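Local coordinates for putative carboxynorspermidine decarboxylase protein (Sinorhizobium meliloti, PDB 3MT1) that probably catalyses the pyridoxal 5'-phosphate-dependent decarboxylation of carboxynorspermidine and carboxyspermidine, giving norspermidine and spermidine, at residues 58-63 and 87-92; 79-84 and 94-99. All coordinates share one frame; numbering follows the deposited sequence.

Contact 1 (58-63 and 87-92); sequences SSLFEV and DEVVSH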
loop_
_atom_site.group_PDB
_atom_site.type_symbol
_atom_site.label_atom_id
_atom_site.label_comp_id
_atom_site.label_asym_id
_atom_site.label_seq_id
_atom_site.Cartn_x
_atom_site.Cartn_y
_atom_site.Cartn_z
ATOM N N SER B 58 -12.649 -2.994 12.175
ATOM C CA SER B 58 -13.526 -2.819 11.033
ATOM C C SER B 58 -13.536 -3.965 10.055
ATOM O O SER B 58 -13.925 -3.780 8.924
ATOM C CB SER B 58 -13.210 -1.513 10.312
ATOM O OG SER B 58 -11.811 -1.323 10.237
ATOM N N SER B 59 -13.109 -5.145 10.486
ATOM C CA SER B 59 -13.055 -6.321 9.625
ATOM C C SER B 59 -13.000 -7.554 10.499
ATOM O O SER B 59 -12.674 -7.476 11.688
ATOM C CB SER B 59 -11.799 -6.307 8.770
ATOM O OG SER B 59 -10.627 -6.482 9.553
ATOM N N LEU B 60 -13.375 -8.682 9.916
ATOM C CA LEU B 60 -13.179 -9.958 10.545
ATOM C C LEU B 60 -11.771 -10.108 11.118
ATOM O O LEU B 60 -11.610 -10.322 12.322
ATOM C CB LEU B 60 -13.483 -11.120 9.585
ATOM C CG LEU B 60 -13.139 -12.500 10.166
ATOM C CD1 LEU B 60 -13.798 -12.662 11.535
ATOM C CD2 LEU B 60 -13.532 -13.670 9.229
ATOM N N PHE B 61 -10.744 -9.991 10.291
ATOM C CA PHE B 61 -9.429 -10.276 10.820
ATOM C C PHE B 61 -9.074 -9.375 11.998
ATOM O O PHE B 61 -8.462 -9.819 12.963
ATOM C CB PHE B 61 -8.399 -10.222 9.742
ATOM C CG PHE B 61 -8.467 -11.370 8.763
ATOM C CD1 PHE B 61 -9.325 -12.433 8.957
ATOM C CD2 PHE B 61 -7.611 -11.393 7.655
ATOM C CE1 PHE B 61 -9.378 -13.483 8.064
ATOM C CE2 PHE B 61 -7.625 -12.479 6.759
ATOM C CZ PHE B 61 -8.518 -13.528 6.964
ATOM N N GLU B 62 -9.520 -8.128 11.960
ATOM C CA GLU B 62 -9.202 -7.222 13.049
ATOM C C GLU B 62 -9.899 -7.594 14.359
ATOM O O GLU B 62 -9.230 -7.658 15.426
ATOM C CB GLU B 62 -9.392 -5.754 12.669
ATOM C CG GLU B 62 -8.235 -5.240 11.814
ATOM C CD GLU B 62 -8.268 -3.697 11.462
ATOM O OE1 GLU B 62 -9.307 -3.000 11.637
ATOM O OE2 GLU B 62 -7.199 -3.196 11.002
ATOM N N VAL B 63 -11.201 -7.885 14.285
ATOM C CA VAL B 63 -11.906 -8.370 15.455
ATOM C C VAL B 63 -11.321 -9.667 16.030
ATOM O O VAL B 63 -11.176 -9.799 17.242
ATOM C CB VAL B 63 -13.441 -8.484 15.257
ATOM C CG1 VAL B 63 -13.856 -9.809 14.548
ATOM C CG2 VAL B 63 -14.128 -8.390 16.623
ATOM N N ASP B 87 -21.262 -14.370 11.391
ATOM C CA ASP B 87 -21.382 -15.264 12.510
ATOM C C ASP B 87 -20.063 -15.340 13.239
ATOM O O ASP B 87 -20.040 -15.386 14.466
ATOM C CB ASP B 87 -21.877 -16.651 12.075
ATOM C CG ASP B 87 -23.439 -16.808 12.204
ATOM O OD1 ASP B 87 -23.983 -16.558 13.329
ATOM O OD2 ASP B 87 -24.117 -17.206 11.202
ATOM N N GLU B 88 -18.959 -15.320 12.503
ATOM C CA GLU B 88 -17.684 -15.360 13.141
ATOM C C GLU B 88 -17.414 -14.012 13.789
ATOM O O GLU B 88 -16.822 -13.930 14.871
ATOM C CB GLU B 88 -16.580 -15.726 12.172
ATOM C CG GLU B 88 -15.357 -16.240 12.910
ATOM C CD GLU B 88 -14.158 -16.517 12.004
ATOM O OE1 GLU B 88 -14.369 -17.064 10.868
ATOM O OE2 GLU B 88 -13.006 -16.195 12.441
ATOM N N VAL B 89 -17.868 -12.944 13.154
ATOM C CA VAL B 89 -17.651 -11.663 13.766
ATOM C C VAL B 89 -18.343 -11.681 15.132
ATOM O O VAL B 89 -17.694 -11.425 16.168
ATOM C CB VAL B 89 -18.109 -10.512 12.879
ATOM C CG1 VAL B 89 -17.893 -9.204 13.570
ATOM C CG2 VAL B 89 -17.339 -10.504 11.574
ATOM N N VAL B 90 -19.634 -12.055 15.133
ATOM C CA VAL B 90 -20.456 -12.039 16.345
ATOM C C VAL B 90 -19.835 -12.836 17.485
ATOM O O VAL B 90 -19.872 -12.415 18.635
ATOM C CB VAL B 90 -21.926 -12.482 16.089
ATOM C CG1 VAL B 90 -22.654 -12.808 17.426
ATOM C CG2 VAL B 90 -22.673 -11.378 15.339
ATOM N N SER B 91 -19.240 -13.972 17.173
ATOM C CA SER B 91 -18.631 -14.776 18.208
ATOM C C SER B 91 -17.361 -14.186 18.810
ATOM O O SER B 91 -16.978 -14.598 19.862
ATOM C CB SER B 91 -18.343 -16.173 17.700
ATOM O OG SER B 91 -17.351 -16.099 16.723
ATOM N N HIS B 92 -16.714 -13.226 18.164
ATOM C CA HIS B 92 -15.509 -12.594 18.752
ATOM C C HIS B 92 -15.872 -11.305 19.482
ATOM O O HIS B 92 -15.176 -10.916 20.399
ATOM C CB HIS B 92 -14.414 -12.250 17.709
ATOM C CG HIS B 92 -13.758 -13.436 17.065
ATOM N ND1 HIS B 92 -12.985 -14.336 17.763
ATOM C CD2 HIS B 92 -13.725 -13.844 15.773
ATOM C CE1 HIS B 92 -12.534 -15.266 16.935
ATOM N NE2 HIS B 92 -12.969 -14.990 15.720
#
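Leu-60 lays its two methyl groups across the carboxylate end of Glu-88, joining two neighbouring outer helices of the alpha/beta barrel that class-II Orn/Lys/Arg decarboxylases carry. Leu-60 sits in the first turn of helix 60-70, and Glu-88 belongs to helix 83-92. The leucine CG stands anti to the backbone N (chi1 174°), which carries CD1 to 3.7 Å from Glu-88 OE2 and CD2 to 3.9 Å from Glu-88 OE1. The two side chains cross at about a right angle, and the extended glutamate offers its CB and CG to CD1 as well.

Deeper between the helices the contact turns apolar. Leu-60 CD1 also meets Val-89 CG2 at 4.1 Å, while Val-63 CG1 lies 4.2 Å from Val-89 CG1. Both valines rest on Ala-76 of strand 73-77, so the helix pair is seated on the barrel wall. One turn further along, both methyls of Val-63 straddle the CB of His-92, each 4.0 Å away. The imidazole has Leu-60 CD1 near its plane at one edge; at the edge, too, NE2 gives a weak bond of 3.5 Å to Glu-88 OE2. The same carboxylate makes a long, weak ion pair with Arg-64, which probably favours its charged form. An alanine in place of Glu-88 would probably leave the Leu-60 methyls less well covered and His-92 less firmly held in its rotation.

Just ahead of Leu-60, helix 60-70 begins beside the second subunit, where Ser-59 OG hydrogen-bonds to Asn-333 O of that chain. Ser-59 is also the N-cap residue: its OG accepts the backbone N-H of Glu-62 at 3.1 Å.

Contact 2 (79-84 and 94-99); sequences VAYGDN and DKIIFN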
loop_
_atom_site.group_PDB
_atom_site.type_symbol
_atom_site.label_atom_id
_atom_site.label_comp_id
_atom_site.label_asym_id
_atom_site.label_seq_id
_atom_site.Cartn_x
_atom_site.Cartn_y
_atom_site.Cartn_z
ATOM N N VAL B 79 -18.581 -1.177 7.406
ATOM C CA VAL B 79 -19.424 -0.464 6.469
ATOM C C VAL B 79 -20.434 -1.448 5.882
ATOM O O VAL B 79 -21.604 -1.118 5.755
ATOM C CB VAL B 79 -18.572 0.217 5.387
ATOM C CG1 VAL B 79 -19.417 0.833 4.367
ATOM C CG2 VAL B 79 -17.727 1.296 6.013
ATOM N N ALA B 80 -20.005 -2.673 5.601
ATOM C CA ALA B 80 -20.907 -3.705 5.073
ATOM C C ALA B 80 -20.505 -5.112 5.519
ATOM O O ALA B 80 -19.456 -5.607 5.065
ATOM C CB ALA B 80 -20.922 -3.636 3.558
ATOM N N TYR B 81 -21.292 -5.773 6.380
ATOM C CA TYR B 81 -20.903 -7.144 6.796
ATOM C C TYR B 81 -21.162 -8.155 5.707
ATOM O O TYR B 81 -22.109 -8.026 4.967
ATOM C CB TYR B 81 -21.573 -7.616 8.090
ATOM C CG TYR B 81 -21.100 -6.873 9.274
ATOM C CD1 TYR B 81 -21.817 -5.764 9.747
ATOM C CD2 TYR B 81 -19.907 -7.230 9.915
ATOM C CE1 TYR B 81 -21.358 -5.036 10.841
ATOM C CE2 TYR B 81 -19.448 -6.511 11.016
ATOM C CZ TYR B 81 -20.171 -5.416 11.468
ATOM O OH TYR B 81 -19.723 -4.675 12.534
ATOM N N GLY B 82 -20.297 -9.155 5.620
ATOM C CA GLY B 82 -20.497 -10.278 4.746
ATOM C C GLY B 82 -21.218 -11.330 5.551
ATOM O O GLY B 82 -20.923 -11.519 6.751
ATOM N N ASP B 83 -22.175 -11.993 4.888
ATOM C CA ASP B 83 -22.978 -13.082 5.444
ATOM C C ASP B 83 -22.122 -14.306 5.807
ATOM O O ASP B 83 -22.348 -14.964 6.838
ATOM C CB ASP B 83 -24.072 -13.485 4.451
ATOM C CG ASP B 83 -24.646 -12.291 3.676
ATOM O OD1 ASP B 83 -25.903 -12.120 3.699
ATOM O OD2 ASP B 83 -23.834 -11.529 3.040
ATOM N N ASN B 84 -21.136 -14.597 4.969
ATOM C CA ASN B 84 -20.192 -15.664 5.237
ATOM C C ASN B 84 -19.211 -15.302 6.366
ATOM O O ASN B 84 -18.338 -16.106 6.689
ATOM C CB ASN B 84 -19.415 -16.009 3.945
ATOM C CG ASN B 84 -18.414 -14.898 3.534
ATOM O OD1 ASN B 84 -18.639 -13.694 3.773
ATOM N ND2 ASN B 84 -17.302 -15.308 2.928
ATOM N N ASP B 94 -17.973 -8.277 21.626
ATOM C CA ASP B 94 -18.907 -7.984 22.719
ATOM C C ASP B 94 -19.952 -6.969 22.308
ATOM O O ASP B 94 -21.075 -6.978 22.782
ATOM C CB ASP B 94 -18.135 -7.442 23.906
ATOM C CG ASP B 94 -17.226 -8.480 24.500
ATOM O OD1 ASP B 94 -17.731 -9.581 24.802
ATOM O OD2 ASP B 94 -16.014 -8.216 24.646
ATOM N N LYS B 95 -19.564 -6.081 21.418
ATOM C CA LYS B 95 -20.471 -5.141 20.838
ATOM C C LYS B 95 -20.258 -5.201 19.342
ATOM O O LYS B 95 -19.140 -5.504 18.856
ATOM C CB LYS B 95 -20.229 -3.747 21.424
ATOM C CG LYS B 95 -20.663 -3.696 22.898
ATOM C CD LYS B 95 -20.662 -2.298 23.480
ATOM C CE LYS B 95 -20.975 -2.254 24.980
ATOM N NZ LYS B 95 -19.904 -2.962 25.759
ATOM N N ILE B 96 -21.345 -4.965 18.609
ATOM C CA ILE B 96 -21.297 -4.929 17.152
ATOM C C ILE B 96 -22.028 -3.677 16.735
ATOM O O ILE B 96 -23.024 -3.307 17.347
ATOM C CB ILE B 96 -21.907 -6.205 16.505
ATOM C CG1 ILE B 96 -21.578 -6.244 15.000
ATOM C CG2 ILE B 96 -23.388 -6.294 16.746
ATOM C CD1 ILE B 96 -21.935 -7.562 14.324
ATOM N N ILE B 97 -21.497 -3.000 15.730
ATOM C CA ILE B 97 -22.067 -1.763 15.258
ATOM C C ILE B 97 -22.329 -1.840 13.771
ATOM O O ILE B 97 -21.524 -2.391 12.993
ATOM C CB ILE B 97 -21.159 -0.597 15.586
ATOM C CG1 ILE B 97 -21.101 -0.461 17.107
ATOM C CG2 ILE B 97 -21.643 0.704 14.916
ATOM C CD1 ILE B 97 -19.708 -0.363 17.649
ATOM N N PHE B 98 -23.498 -1.323 13.393
ATOM C CA PHE B 98 -23.930 -1.365 12.013
ATOM C C PHE B 98 -23.997 0.018 11.492
ATOM O O PHE B 98 -24.316 0.961 12.232
ATOM C CB PHE B 98 -25.276 -2.036 11.855
ATOM C CG PHE B 98 -25.342 -3.390 12.475
ATOM C CD1 PHE B 98 -24.909 -4.506 11.774
ATOM C CD2 PHE B 98 -25.832 -3.554 13.780
ATOM C CE1 PHE B 98 -24.965 -5.769 12.354
ATOM C CE2 PHE B 98 -25.895 -4.792 14.356
ATOM C CZ PHE B 98 -25.453 -5.909 13.639
ATOM N N ASN B 99 -23.695 0.116 10.198
ATOM C CA ASN B 99 -23.583 1.374 9.487
ATOM C C ASN B 99 -24.936 1.996 9.152
ATOM O O ASN B 99 -25.045 3.206 8.962
ATOM C CB ASN B 99 -22.766 1.163 8.211
ATOM C CG ASN B 99 -22.252 2.464 7.630
ATOM O OD1 ASN B 99 -21.439 3.146 8.254
ATOM N ND2 ASN B 99 -22.723 2.816 6.429
#
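Residues 94-99 run as an extended strand over 95-98, whereas 79-84 is an irregular loop that leads into the start of helix 83-92. The two backbones come closest at Val-79 and Asn-99, with CA atoms 5.5 Å apart, and they diverge from there. Val-79 O lies 3.5 Å from Asn-99 CB at this close end. Farther along, Tyr-81 spans the widening gap, its CB directed at the strand.

The tyrosine CG is anti to its own carbonyl carbon (chi1 -68°), and the phenol reaches over to the strand backbone. Its OH donates to Ile-97 O across 2.9 Å. The bond lies in the carbonyl plane, with a C=O...O angle of 147°, and Ile-97 O is itself near the plane of the ring at its edge. This buried hydroxyl is thus satisfied by a main-chain acceptor, and the bond fixes the far end of the ring. Ile-96 comes tip to tip with the phenol: its CG1 sits 3.5 Å from Tyr-81 OH, and its CD1 lies over one ring face. Phe-98 meets the ring obliquely, with CD1 at 3.7 Å from Tyr-81 CE1 and the two planes inclined at 71°. Ile-96 and Phe-98, two residues apart on the strand, thus meet the tyrosine from the same side of its ring, Ile-96 at the hydroxyl end and Phe-98 beside CD1 and CE1. Asn-99 directs its polar end elsewhere, OD1 bonding to Tyr-77 OH and ND2 to Arg-140 O.

The contact closes a right-handed beta-alpha-beta crossover of the barrel, formed by strand 73-77, helix 83-92 and strand 95-98. Tyr-81 packs against Ile-86 and Val-89 of that helix, while Phe-98 continues outward onto Leu-104 and Phe-107 of helix 101-107.

Overall arrangement
Contacts 1 and 2 lie side by side on one flank of the eight-stranded parallel barrel, their centres about 8 Å apart. Both use helix 83-92: its C-terminal part, 87-92, faces the start of helix 60-70 in contact 1, and the loop entering it belongs to contact 2. Along the chain the segments alternate, 58-63, 79-84, 87-92, 94-99, so the two contacts interlock successive beta-alpha units. They meet directly where Val-89 CG1 packs on Tyr-81 CE2 and Val-90 CG2 on Ile-96 CD1, each pair 4.0 Å apart. Both also touch the second subunit, so this barrel flank adjoins the homodimer interface, away from the predicted substrate residues Glu-233 and Asp-269.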